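Long-range contacts in heroin esterase (Rhodococcus sp., PDB 1LZL), which probably hydrolyses acetyl esters, heroin among them, with an alpha/beta hydrolase fold: residues G48-E53 with F69-N74; P57-D62 with P129-Y134; L82-G87 with V113-Y118; L165-V170 with Q184-P189. One frame throughout, in Å; residues are numbered along the deposited sequence. Where two conformers were deposited one is given.

In the fold
The four contacts run from one margin of the central sheet to its middle. Contact 1 joins the two strands of a hairpin at the sheet's edge, and contact 2 sets the loop of that same hairpin on helix 128-142; both are partly buried. Contacts 3 and 4 are buried in the core, the one pairing two parallel strands, the other packing a helix on a strand. Direct backbone bonds join the segments in contacts 1 and 3 but not in 2 and 4, while waters bridge polar atoms in all four. A backbone hydrogen bond from Val113 N to Val70 O carries the sheet from contact 1 into contact 3. Tyr118 and Ile85 of contact 3 pack on Leu165 of contact 4, whereas Cys133 of contact 2 meets both Ile85 and Thr169.

Contact 1. Residues G48-E53 with F69-N74; sequences GVSLRE and FVTPDN
Arg52 lays its guanidinium beside the Phe69 ring, NH2 lying 4.0 Å from Phe69 CE2, with the two planes 84° apart. The two side chains point the same way from neighbouring strands of an antiparallel beta hairpin, strands 49-56 and 65-72, at the margin of the alpha/beta hydrolase sheet. Arg52 CG occupies the crowded position between the backbone N and the carbonyl carbon (chi1 72°), and from there the extended chain runs out alongside the ring. The backbones of Arg52 and Phe69 exchange two hydrogen bonds, as do those of Ser50 and Thr71, where Thr71 N reaches Ser50 O at 2.8 Å nearly along the C=O axis. The ladder ends at Asp73 N, whose bond to Gly48 O is almost straight at 176°, although the donor stands above the carbonyl plane. The Asp73 carboxylate folds back over the Gly48-Val49 peptide, and its OD1 takes a short bond of 2.5 Å from a water that also bonds to Ser50 OG and Thr71 OG1. An alanine in place of Asp73 would remove that acceptor and would probably leave the water more loosely held between the two hydroxyls. On the face bearing Val49, Leu51 and Val70, next to helix 99-109, Val70 divides its methyls: CG1 lies 4.0 Å from Val49 CG2, and CG2 lies 4.1 Å from Leu51 CD1.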
loop_
_atom_site.group_PDB
_atom_site.type_symbol
_atom_site.label_atom_id
_atom_site.label_comp_id
_atom_site.label_asym_id
_atom_site.label_seq_id
_atom_site.Cartn_x
_atom_site.Cartn_y
_atom_site.Cartn_z
ATOM N N GLY A 48 14.945 -17.507 -8.670
ATOM C CA GLY A 48 15.266 -17.636 -7.295
ATOM C C GLY A 48 14.068 -17.565 -6.369
ATOM O O GLY A 48 14.275 -17.531 -5.159
ATOM N N VAL A 49 12.842 -17.521 -6.839
ATOM C CA VAL A 49 11.699 -17.506 -5.918
ATOM C C VAL A 49 10.605 -18.421 -6.453
ATOM O O VAL A 49 10.688 -18.831 -7.621
ATOM C CB VAL A 49 11.096 -16.103 -5.683
ATOM C CG1 VAL A 49 12.145 -15.105 -5.250
ATOM C CG2 VAL A 49 10.365 -15.609 -6.937
ATOM N N SER A 50 9.633 -18.758 -5.605
ATOM C CA SER A 50 8.458 -19.490 -6.084
ATOM C C SER A 50 7.177 -18.832 -5.536
ATOM O O SER A 50 7.263 -18.192 -4.491
ATOM C CB SER A 50 8.508 -20.971 -5.775
ATOM O OG SER A 50 8.307 -21.280 -4.424
ATOM N N LEU A 51 6.088 -18.978 -6.251
ATOM C CA LEU A 51 4.799 -18.365 -5.908
ATOM C C LEU A 51 3.778 -19.465 -5.803
ATOM O O LEU A 51 3.650 -20.311 -6.706
ATOM C CB LEU A 51 4.437 -17.299 -6.958
ATOM C CG LEU A 51 3.274 -16.335 -6.654
ATOM C CD1 LEU A 51 3.326 -15.077 -7.487
ATOM C CD2 LEU A 51 1.917 -16.981 -6.896
ATOM N N ARG A 52 3.005 -19.463 -4.720
ATOM C CA ARG A 52 1.878 -20.394 -4.696
ATOM C C ARG A 52 0.709 -19.630 -4.070
ATOM O O ARG A 52 0.930 -18.625 -3.419
ATOM C CB ARG A 52 2.135 -21.688 -3.960
ATOM C CG ARG A 52 2.224 -21.586 -2.443
ATOM C CD ARG A 52 2.480 -22.959 -1.806
ATOM N NE ARG A 52 3.106 -22.777 -0.495
ATOM C CZ ARG A 52 2.567 -23.062 0.667
ATOM N NH1 ARG A 52 1.333 -23.585 0.717
ATOM N NH2 ARG A 52 3.220 -22.853 1.815
ATOM N N GLU A 53 -0.481 -20.148 -4.302
ATOM C CA GLU A 53 -1.644 -19.458 -3.778
ATOM C C GLU A 53 -2.096 -20.033 -2.450
ATOM O O GLU A 53 -2.252 -21.242 -2.326
ATOM C CB GLU A 53 -2.765 -19.568 -4.797
ATOM C CG GLU A 53 -4.027 -18.771 -4.448
ATOM C CD GLU A 53 -4.959 -18.883 -5.661
ATOM O OE1 GLU A 53 -4.575 -18.306 -6.707
ATOM O OE2 GLU A 53 -6.014 -19.542 -5.569
ATOM N N PHE A 69 1.631 -15.976 -2.475
ATOM C CA PHE A 69 2.636 -16.207 -1.433
ATOM C C PHE A 69 3.953 -16.558 -2.100
ATOM O O PHE A 69 4.132 -17.634 -2.720
ATOM C CB PHE A 69 2.130 -17.315 -0.514
ATOM C CG PHE A 69 3.016 -17.575 0.687
ATOM C CD1 PHE A 69 3.271 -16.551 1.581
ATOM C CD2 PHE A 69 3.566 -18.830 0.947
ATOM C CE1 PHE A 69 4.045 -16.738 2.728
ATOM C CE2 PHE A 69 4.363 -19.042 2.061
ATOM C CZ PHE A 69 4.619 -17.987 2.933
ATOM N N VAL A 70 4.875 -15.627 -2.029
ATOM C CA VAL A 70 6.176 -15.621 -2.667
ATOM C C VAL A 70 7.229 -16.030 -1.657
ATOM O O VAL A 70 7.361 -15.411 -0.578
ATOM C CB VAL A 70 6.510 -14.258 -3.291
ATOM C CG1 VAL A 70 7.805 -14.337 -4.122
ATOM C CG2 VAL A 70 5.355 -13.756 -4.163
ATOM N N THR A 71 7.970 -17.084 -1.984
ATOM C CA THR A 71 9.027 -17.512 -1.053
ATOM C C THR A 71 10.378 -17.625 -1.751
ATOM O O THR A 71 10.494 -17.945 -2.935
ATOM C CB THR A 71 8.658 -18.837 -0.370
ATOM O OG1 THR A 71 8.309 -19.778 -1.404
ATOM C CG2 THR A 71 7.412 -18.679 0.496
ATOM N N PRO A 72 11.455 -17.335 -1.062
ATOM C CA PRO A 72 12.755 -17.431 -1.728
ATOM C C PRO A 72 13.184 -18.895 -1.813
ATOM O O PRO A 72 12.914 -19.659 -0.892
ATOM C CB PRO A 72 13.666 -16.685 -0.763
ATOM C CG PRO A 72 13.006 -16.751 0.564
ATOM C CD PRO A 72 11.540 -16.877 0.360
ATOM N N ASP A 73 13.826 -19.323 -2.874
ATOM C CA ASP A 73 14.256 -20.736 -2.932
ATOM C C ASP A 73 15.447 -20.990 -2.014
ATOM O O ASP A 73 16.161 -20.060 -1.627
ATOM C CB ASP A 73 14.604 -21.098 -4.374
ATOM C CG ASP A 73 13.421 -20.945 -5.320
ATOM O OD1 ASP A 73 12.243 -20.915 -4.891
ATOM O OD2 ASP A 73 13.710 -20.868 -6.540
ATOM N N ASN A 74 15.751 -22.214 -1.620
ATOM C CA ASN A 74 16.971 -22.518 -0.875
ATOM C C ASN A 74 16.960 -21.903 0.507
ATOM O O ASN A 74 18.022 -21.424 0.946
ATOM C CB ASN A 74 18.242 -21.928 -1.491
ATOM C CG ASN A 74 18.870 -22.654 -2.637
ATOM O OD1 ASN A 74 18.358 -22.550 -3.758
ATOM N ND2 ASN A 74 19.963 -23.356 -2.368
HETATM O O HOH W 1 10.864 -21.066 -2.776
#

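Contact 2. Residues P57-D62 with P129-Y134; sequences PGLDGD and PVNDCY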
loop_
_atom_site.group_PDB
_atom_site.type_symbol
_atom_site.label_atom_id
_atom_site.label_comp_id
_atom_site.label_asym_id
_atom_site.label_seq_id
_atom_site.Cartn_x
_atom_site.Cartn_y
_atom_site.Cartn_z
ATOM N N PRO A 57 -9.353 -17.794 5.271
ATOM C CA PRO A 57 -10.788 -17.603 5.519
ATOM C C PRO A 57 -11.126 -16.128 5.740
ATOM O O PRO A 57 -10.421 -15.400 6.452
ATOM C CB PRO A 57 -11.005 -18.448 6.784
ATOM C CG PRO A 57 -9.899 -19.472 6.767
ATOM C CD PRO A 57 -8.707 -18.763 6.191
ATOM N N GLY A 58 -12.189 -15.621 5.086
ATOM C CA GLY A 58 -12.600 -14.239 5.306
ATOM C C GLY A 58 -13.216 -14.036 6.700
ATOM O O GLY A 58 -13.546 -15.024 7.375
ATOM N N LEU A 59 -13.343 -12.766 7.090
ATOM C CA LEU A 59 -14.069 -12.446 8.334
ATOM C C LEU A 59 -15.574 -12.621 8.170
ATOM O O LEU A 59 -16.086 -12.550 7.050
ATOM C CB LEU A 59 -13.871 -11.001 8.805
ATOM C CG LEU A 59 -12.437 -10.585 9.051
ATOM C CD1 LEU A 59 -12.397 -9.227 9.804
ATOM C CD2 LEU A 59 -11.560 -11.587 9.783
ATOM N N ASP A 60 -16.310 -12.836 9.291
ATOM C CA ASP A 60 -17.781 -12.977 9.203
ATOM C C ASP A 60 -18.159 -14.045 8.197
ATOM O O ASP A 60 -17.521 -15.123 8.141
ATOM C CB ASP A 60 -18.434 -11.621 8.863
ATOM C CG ASP A 60 -18.401 -10.647 10.034
ATOM O OD1 ASP A 60 -18.074 -11.095 11.157
ATOM O OD2 ASP A 60 -18.668 -9.435 9.833
ATOM N N GLY A 61 -19.144 -13.847 7.330
ATOM C CA GLY A 61 -19.349 -14.943 6.346
ATOM C C GLY A 61 -18.673 -14.666 5.012
ATOM O O GLY A 61 -19.177 -15.172 3.970
ATOM N N ASP A 62 -17.621 -13.830 5.045
ATOM C CA ASP A 62 -17.044 -13.376 3.793
ATOM C C ASP A 62 -16.328 -14.496 3.071
ATOM O O ASP A 62 -15.861 -15.441 3.685
ATOM C CB ASP A 62 -16.058 -12.222 4.082
ATOM C CG ASP A 62 -16.723 -10.947 4.537
ATOM O OD1 ASP A 62 -17.971 -10.855 4.507
ATOM O OD2 ASP A 62 -15.960 -10.018 4.888
ATOM N N PRO A 129 -12.849 -4.512 2.374
ATOM C CA PRO A 129 -11.439 -4.613 1.952
ATOM C C PRO A 129 -10.474 -4.661 3.121
ATOM O O PRO A 129 -9.496 -5.442 3.054
ATOM C CB PRO A 129 -11.232 -3.355 1.075
ATOM C CG PRO A 129 -12.620 -3.149 0.501
ATOM C CD PRO A 129 -13.515 -3.371 1.745
ATOM N N VAL A 130 -10.674 -3.823 4.156
ATOM C CA VAL A 130 -9.708 -3.915 5.252
ATOM C C VAL A 130 -9.938 -5.232 5.991
ATOM O O VAL A 130 -8.974 -5.842 6.469
ATOM C CB VAL A 130 -9.788 -2.699 6.202
ATOM C CG1 VAL A 130 -10.980 -2.773 7.116
ATOM C CG2 VAL A 130 -8.476 -2.565 6.987
ATOM N N ASN A 131 -11.191 -5.723 6.056
ATOM C CA ASN A 131 -11.442 -7.016 6.700
ATOM C C ASN A 131 -10.697 -8.128 5.951
ATOM O O ASN A 131 -10.174 -9.062 6.605
ATOM C CB ASN A 131 -12.945 -7.326 6.817
ATOM C CG ASN A 131 -13.609 -6.466 7.910
ATOM O OD1 ASN A 131 -12.883 -5.854 8.719
ATOM N ND2 ASN A 131 -14.936 -6.450 7.925
ATOM N N ASP A 132 -10.612 -8.072 4.630
ATOM C CA ASP A 132 -9.880 -9.102 3.888
ATOM C C ASP A 132 -8.402 -9.065 4.240
ATOM O O ASP A 132 -7.737 -10.098 4.360
ATOM C CB ASP A 132 -10.019 -8.887 2.369
ATOM C CG ASP A 132 -11.451 -9.121 1.900
ATOM O OD1 ASP A 132 -12.251 -9.761 2.622
ATOM O OD2 ASP A 132 -11.749 -8.672 0.749
ATOM N N CYS A 133 -7.862 -7.839 4.414
ATOM C CA CYS A 133 -6.421 -7.735 4.735
ATOM C C CYS A 133 -6.169 -8.267 6.155
ATOM O O CYS A 133 -5.159 -8.939 6.400
ATOM C CB CYS A 133 -5.999 -6.268 4.605
ATOM S SG CYS A 133 -6.038 -5.680 2.867
ATOM N N TYR A 134 -7.104 -7.937 7.054
ATOM C CA TYR A 134 -6.895 -8.427 8.444
ATOM C C TYR A 134 -7.094 -9.941 8.495
ATOM O O TYR A 134 -6.366 -10.621 9.219
ATOM C CB TYR A 134 -7.790 -7.655 9.407
ATOM C CG TYR A 134 -7.611 -8.016 10.859
ATOM C CD1 TYR A 134 -6.384 -7.782 11.460
ATOM C CD2 TYR A 134 -8.640 -8.571 11.588
ATOM C CE1 TYR A 134 -6.182 -8.103 12.780
ATOM C CE2 TYR A 134 -8.436 -8.892 12.942
ATOM C CZ TYR A 134 -7.214 -8.642 13.504
ATOM O OH TYR A 134 -6.949 -8.961 14.840
HETATM O O HOH W 2 -13.196 -10.576 5.157
HETATM O O HOH W 3 -16.715 -7.679 6.019
#
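Leu59 and Asn131 share a first torsion, each with CG anti to its carbonyl carbon and beside its backbone N (chi1 -58° and -74°), and this brings the two side chains across one another at about a right angle. The leucine's CD1 branch does the touching: it lies 3.6 Å from Asn131 CG, against the flat amide, and approaches the edge of the Tyr134 ring, 4.2 Å from Tyr134 CD2. An alanine in place of Leu59 would lose that branch, and would probably loosen the seating of the loop on the helix. The loop contains a type II' beta turn from Leu59 to Asp62, closed by Asp62 N bonding to Leu59 O. It lies in the connection of the hairpin formed by strands 49-56 and 65-72, and rests on helix 128-142 of the alpha/beta hydrolase fold. No direct hydrogen bond joins 57-62 to 129-134; two waters bridge them. One accepts from Leu59 N and donates to both Asp62 OD2 and Asp132 OD1, each at 2.8 Å. The other donates to Asp62 OD2 at 2.7 Å and accepts from Asn131 ND2. Asp62 OD2 and Asp132 OD1 stand 4.4 Å apart, a likeness of charge that Arg119 is likely to offset, since its guanidinium makes salt bridges to Asp62 OD2 through NH2 and to Asp132 OD2 through NE.

Contact 3. Residues L82-G87 with V113-Y118; sequences LLWIHG and VANVEY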
loop_
_atom_site.group_PDB
_atom_site.type_symbol
_atom_site.label_atom_id
_atom_site.label_comp_id
_atom_site.label_asym_id
_atom_site.label_seq_id
_atom_site.Cartn_x
_atom_site.Cartn_y
_atom_site.Cartn_z
ATOM N N LEU A 82 6.443 -10.313 4.794
ATOM C CA LEU A 82 5.823 -9.033 4.508
ATOM C C LEU A 82 4.411 -9.327 4.000
ATOM O O LEU A 82 4.293 -9.977 2.955
ATOM C CB LEU A 82 6.616 -8.264 3.459
ATOM C CG LEU A 82 5.952 -7.001 2.869
ATOM C CD1 LEU A 82 5.730 -5.938 3.952
ATOM C CD2 LEU A 82 6.821 -6.500 1.712
ATOM N N LEU A 83 3.387 -8.860 4.696
ATOM C CA LEU A 83 2.021 -8.880 4.151
ATOM C C LEU A 83 1.935 -7.631 3.285
ATOM O O LEU A 83 2.136 -6.527 3.780
ATOM C CB LEU A 83 1.011 -8.874 5.303
ATOM C CG LEU A 83 -0.455 -9.002 4.895
ATOM C CD1 LEU A 83 -0.840 -10.423 4.616
ATOM C CD2 LEU A 83 -1.401 -8.492 5.994
ATOM N N TRP A 84 1.672 -7.769 1.991
ATOM C CA TRP A 84 1.706 -6.658 1.074
ATOM C C TRP A 84 0.328 -6.430 0.466
ATOM O O TRP A 84 -0.374 -7.401 0.143
ATOM C CB TRP A 84 2.707 -6.957 -0.094
ATOM C CG TRP A 84 2.729 -5.775 -1.031
ATOM C CD1 TRP A 84 2.192 -5.701 -2.267
ATOM C CD2 TRP A 84 3.317 -4.513 -0.735
ATOM N NE1 TRP A 84 2.413 -4.458 -2.787
ATOM C CE2 TRP A 84 3.103 -3.711 -1.876
ATOM C CE3 TRP A 84 4.009 -3.966 0.343
ATOM C CZ2 TRP A 84 3.543 -2.390 -1.978
ATOM C CZ3 TRP A 84 4.458 -2.645 0.262
ATOM C CH2 TRP A 84 4.223 -1.866 -0.904
ATOM N N ILE A 85 -0.044 -5.170 0.300
ATOM C CA ILE A 85 -1.375 -4.793 -0.166
ATOM C C ILE A 85 -1.225 -3.780 -1.285
ATOM O O ILE A 85 -0.702 -2.654 -1.133
ATOM C CB ILE A 85 -2.186 -4.203 1.017
ATOM C CG1 ILE A 85 -2.149 -5.152 2.236
ATOM C CG2 ILE A 85 -3.594 -3.878 0.591
ATOM C CD1 ILE A 85 -2.647 -4.493 3.520
ATOM N N HIS A 86 -1.697 -4.159 -2.479
ATOM C CA HIS A 86 -1.529 -3.330 -3.661
ATOM C C HIS A 86 -2.426 -2.094 -3.616
ATOM O O HIS A 86 -3.368 -2.027 -2.853
ATOM C CB HIS A 86 -1.868 -4.097 -4.936
ATOM C CG HIS A 86 -3.332 -4.383 -5.115
ATOM N ND1 HIS A 86 -4.210 -3.477 -5.661
ATOM C CD2 HIS A 86 -4.080 -5.521 -4.885
ATOM C CE1 HIS A 86 -5.427 -3.985 -5.720
ATOM N NE2 HIS A 86 -5.398 -5.223 -5.269
ATOM N N GLY A 87 -2.023 -1.121 -4.495
ATOM C CA GLY A 87 -2.787 0.102 -4.564
ATOM C C GLY A 87 -3.813 0.171 -5.668
ATOM O O GLY A 87 -4.180 -0.879 -6.225
ATOM N N VAL A 113 6.662 -13.294 1.205
ATOM C CA VAL A 113 5.773 -12.170 0.956
ATOM C C VAL A 113 4.379 -12.713 0.717
ATOM O O VAL A 113 4.157 -13.571 -0.145
ATOM C CB VAL A 113 6.244 -11.334 -0.239
ATOM C CG1 VAL A 113 5.257 -10.178 -0.414
ATOM C CG2 VAL A 113 7.671 -10.825 -0.075
ATOM N N ALA A 114 3.432 -12.219 1.508
ATOM C CA ALA A 114 2.022 -12.628 1.391
ATOM C C ALA A 114 1.290 -11.463 0.727
ATOM O O ALA A 114 0.970 -10.480 1.416
ATOM C CB ALA A 114 1.464 -12.960 2.769
ATOM N N ASN A 115 1.108 -11.526 -0.578
ATOM C CA ASN A 115 0.494 -10.452 -1.365
ATOM C C ASN A 115 -1.007 -10.652 -1.474
ATOM O O ASN A 115 -1.487 -11.634 -2.056
ATOM C CB ASN A 115 1.204 -10.533 -2.706
ATOM C CG ASN A 115 0.791 -9.502 -3.717
ATOM O OD1 ASN A 115 0.073 -8.565 -3.356
ATOM N ND2 ASN A 115 1.191 -9.673 -4.972
ATOM N N VAL A 116 -1.780 -9.758 -0.855
ATOM C CA VAL A 116 -3.210 -10.056 -0.590
ATOM C C VAL A 116 -4.178 -9.622 -1.684
ATOM O O VAL A 116 -4.188 -8.441 -2.094
ATOM C CB VAL A 116 -3.632 -9.374 0.729
ATOM C CG1 VAL A 116 -5.083 -9.710 1.055
ATOM C CG2 VAL A 116 -2.743 -9.729 1.911
ATOM N N GLU A 117 -5.007 -10.541 -2.150
ATOM C CA GLU A 117 -6.079 -10.220 -3.114
ATOM C C GLU A 117 -7.323 -9.771 -2.371
ATOM O O GLU A 117 -8.222 -10.553 -2.067
ATOM C CB GLU A 117 -6.366 -11.424 -3.997
ATOM C CG GLU A 117 -7.266 -11.063 -5.182
ATOM C CD GLU A 117 -6.479 -10.464 -6.303
ATOM O OE1 GLU A 117 -6.271 -9.243 -6.316
ATOM O OE2 GLU A 117 -6.043 -11.205 -7.200
ATOM N N TYR A 118 -7.372 -8.486 -1.987
ATOM C CA TYR A 118 -8.576 -7.985 -1.328
ATOM C C TYR A 118 -9.675 -7.667 -2.313
ATOM O O TYR A 118 -9.416 -7.418 -3.515
ATOM C CB TYR A 118 -8.234 -6.781 -0.457
ATOM C CG TYR A 118 -7.651 -5.575 -1.172
ATOM C CD1 TYR A 118 -8.501 -4.595 -1.677
ATOM C CD2 TYR A 118 -6.288 -5.433 -1.327
ATOM C CE1 TYR A 118 -7.925 -3.500 -2.335
ATOM C CE2 TYR A 118 -5.696 -4.342 -1.969
ATOM C CZ TYR A 118 -6.548 -3.391 -2.465
ATOM O OH TYR A 118 -6.034 -2.268 -3.095
HETATM O O HOH W 4 -2.045 -6.911 -2.932
HETATM O O HOH W 5 -7.264 -7.152 -5.017
#
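The rings of His86 and Tyr118 form an offset stack, centroids 4.4 Å apart and planes tilted by 17°. One face of the imidazole carries Tyr118 OH, displaced toward the rim, while a water sits at its edge near NE2. That same water lies over the centre of one tyrosine face, and His86 O is at the tyrosine's edge, where it receives the phenolic hydrogen bond of 2.7 Å from Tyr118 OH. His86 ND1 donates in the ring plane to a lone pair of Gly87 O, also at 2.7 Å, which would fix the rotation of the imidazole. Glu117 OE1, which accepts from Ala95 N, binds the water at NE2 as well, and its charge may raise the histidine's proton affinity. His86 and Gly87 open the HGGG sequence that forms the oxyanion hole in esterases of the hormone-sensitive lipase type, and probably does so here. Before it, strands 79-85 and 112-116 pair in parallel through three backbone bonds, of which Val116 N to Trp84 O runs nearly along the C=O axis. Packing is tight where Leu83 CD1 meets Val116 CG2 at 3.4 Å. The two strands are joined by a beta-alpha-beta crossover through helix 99-109, on which Trp84 and Val113 pack; Leu83 and Val116 face helix 128-142, and Ile85 meets helices 128-142 and 161-176.

Contact 4. Residues L165-V170 with Q184-P189; sequences LAAGTV and QFLEIP
Leu165 O is gripped by two donors from a single residue, Thr169 N and Thr169 OG1, both at 2.8 Å; the hydroxyl comes in from above the carbonyl plane. That grip lies within helix 161-176, whereas the contact with strand 183-187 is made by other residues of the helix. Gln184, with CG anti to its backbone N (chi1 175°) and an extended chain, brings its amide oxygen to the helix. There OE1 rests on carbon, 3.4 Å from Ala167 CA and 3.5 Å from Val170 CB, and takes a bond of 2.7 Å from a water that also donates to Ala167 O. The other end of the amide is held too, as Gln184 NE2 is hydrogen-bonded to Thr252 OG1, which should fix the rotation of the group. Two residues further along the strand, Leu186 spreads its two methyls over the small alanines, CD2 at 3.8 Å from Ala166 CB and CD1 at 4.1 Å from Ala167 CB. Helix and strand run nearly antiparallel, at 154°, as expected of the beta-alpha-beta unit in which strand 153-159 leads, through a GxSxG turn resembling the nucleophile elbow of alpha/beta hydrolases, into this helix.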
loop_
_atom_site.group_PDB
_atom_site.type_symbol
_atom_site.label_atom_id
_atom_site.label_comp_id
_atom_site.label_asym_id
_atom_site.label_seq_id
_atom_site.Cartn_x
_atom_site.Cartn_y
_atom_site.Cartn_z
ATOM N N LEU A 165 -4.999 0.795 3.509
ATOM C CA LEU A 165 -5.438 -0.519 4.012
ATOM C C LEU A 165 -4.411 -1.115 4.976
ATOM O O LEU A 165 -4.795 -1.687 5.998
ATOM C CB LEU A 165 -5.663 -1.461 2.839
ATOM C CG LEU A 165 -6.838 -1.123 1.908
ATOM C CD1 LEU A 165 -6.791 -1.942 0.626
ATOM C CD2 LEU A 165 -8.176 -1.341 2.590
ATOM N N ALA A 166 -3.104 -0.969 4.659
ATOM C CA ALA A 166 -2.064 -1.448 5.592
ATOM C C ALA A 166 -2.169 -0.721 6.923
ATOM O O ALA A 166 -2.175 -1.334 8.004
ATOM C CB ALA A 166 -0.728 -1.199 4.915
ATOM N N ALA A 167 -2.224 0.605 6.878
ATOM C CA ALA A 167 -2.311 1.393 8.126
ATOM C C ALA A 167 -3.572 1.034 8.897
ATOM O O ALA A 167 -3.526 0.934 10.147
ATOM C CB ALA A 167 -2.269 2.878 7.819
ATOM N N GLY A 168 -4.701 0.812 8.246
ATOM C CA GLY A 168 -5.909 0.423 8.933
ATOM C C GLY A 168 -5.824 -0.971 9.524
ATOM O O GLY A 168 -6.316 -1.209 10.667
ATOM N N THR A 169 -5.214 -1.885 8.769
ATOM C CA THR A 169 -4.972 -3.232 9.261
ATOM C C THR A 169 -4.041 -3.215 10.473
ATOM O O THR A 169 -4.264 -3.990 11.433
ATOM C CB THR A 169 -4.345 -4.080 8.137
ATOM O OG1 THR A 169 -5.350 -4.154 7.087
ATOM C CG2 THR A 169 -4.068 -5.489 8.626
ATOM N N VAL A 170 -3.031 -2.374 10.477
ATOM C CA VAL A 170 -2.094 -2.284 11.610
ATOM C C VAL A 170 -2.774 -1.664 12.818
ATOM O O VAL A 170 -2.556 -2.181 13.937
ATOM C CB VAL A 170 -0.826 -1.530 11.178
ATOM C CG1 VAL A 170 0.032 -1.134 12.397
ATOM C CG2 VAL A 170 -0.019 -2.376 10.193
ATOM N N GLN A 184 5.829 -1.655 9.936
ATOM C CA GLN A 184 4.788 -1.090 9.077
ATOM C C GLN A 184 5.403 -0.325 7.929
ATOM O O GLN A 184 6.195 0.577 8.190
ATOM C CB GLN A 184 3.899 -0.199 9.959
ATOM C CG GLN A 184 2.846 0.535 9.141
ATOM C CD GLN A 184 1.857 1.318 9.985
ATOM O OE1 GLN A 184 0.669 1.260 9.711
ATOM N NE2 GLN A 184 2.376 2.061 10.971
ATOM N N PHE A 185 5.039 -0.624 6.677
ATOM C CA PHE A 185 5.679 -0.000 5.519
ATOM C C PHE A 185 4.598 0.675 4.669
ATOM O O PHE A 185 3.777 -0.061 4.059
ATOM C CB PHE A 185 6.456 -1.070 4.737
ATOM C CG PHE A 185 7.170 -0.501 3.530
ATOM C CD1 PHE A 185 6.562 -0.338 2.284
ATOM C CD2 PHE A 185 8.487 -0.096 3.666
ATOM C CE1 PHE A 185 7.249 0.227 1.233
ATOM C CE2 PHE A 185 9.178 0.448 2.595
ATOM C CZ PHE A 185 8.569 0.630 1.380
ATOM N N LEU A 186 4.628 1.988 4.624
ATOM C CA LEU A 186 3.575 2.754 3.980
ATOM C C LEU A 186 4.122 3.555 2.817
ATOM O O LEU A 186 4.843 4.561 3.061
ATOM C CB LEU A 186 2.896 3.676 5.029
ATOM C CG LEU A 186 2.358 2.946 6.273
ATOM C CD1 LEU A 186 1.689 3.945 7.208
ATOM C CD2 LEU A 186 1.375 1.820 5.910
ATOM N N GLU A 187 3.824 3.171 1.592
ATOM C CA GLU A 187 4.366 3.918 0.456
ATOM C C GLU A 187 3.280 4.780 -0.150
ATOM O O GLU A 187 2.235 4.213 -0.530
ATOM C CB GLU A 187 4.914 2.880 -0.544
ATOM C CG GLU A 187 5.522 3.382 -1.816
ATOM C CD GLU A 187 6.255 2.279 -2.600
ATOM O OE1 GLU A 187 5.954 1.079 -2.435
ATOM O OE2 GLU A 187 7.153 2.700 -3.394
ATOM N N ILE A 188 3.530 6.072 -0.270
ATOM C CA ILE A 188 2.555 7.048 -0.801
ATOM C C ILE A 188 1.132 6.725 -0.314
ATOM O O ILE A 188 0.183 6.613 -1.063
ATOM C CB ILE A 188 2.661 7.198 -2.318
ATOM C CG1 ILE A 188 2.422 5.926 -3.173
ATOM C CG2 ILE A 188 4.008 7.810 -2.657
ATOM C CD1 ILE A 188 2.526 6.111 -4.689
ATOM N N PRO A 189 0.949 6.552 1.016
ATOM C CA PRO A 189 -0.344 6.032 1.473
ATOM C C PRO A 189 -1.522 6.976 1.316
ATOM O O PRO A 189 -1.346 8.202 1.447
ATOM C CB PRO A 189 -0.086 5.799 2.994
ATOM C CG PRO A 189 0.987 6.797 3.343
ATOM C CD PRO A 189 1.906 6.790 2.127
HETATM O O HOH W 6 -1.245 2.528 11.196
#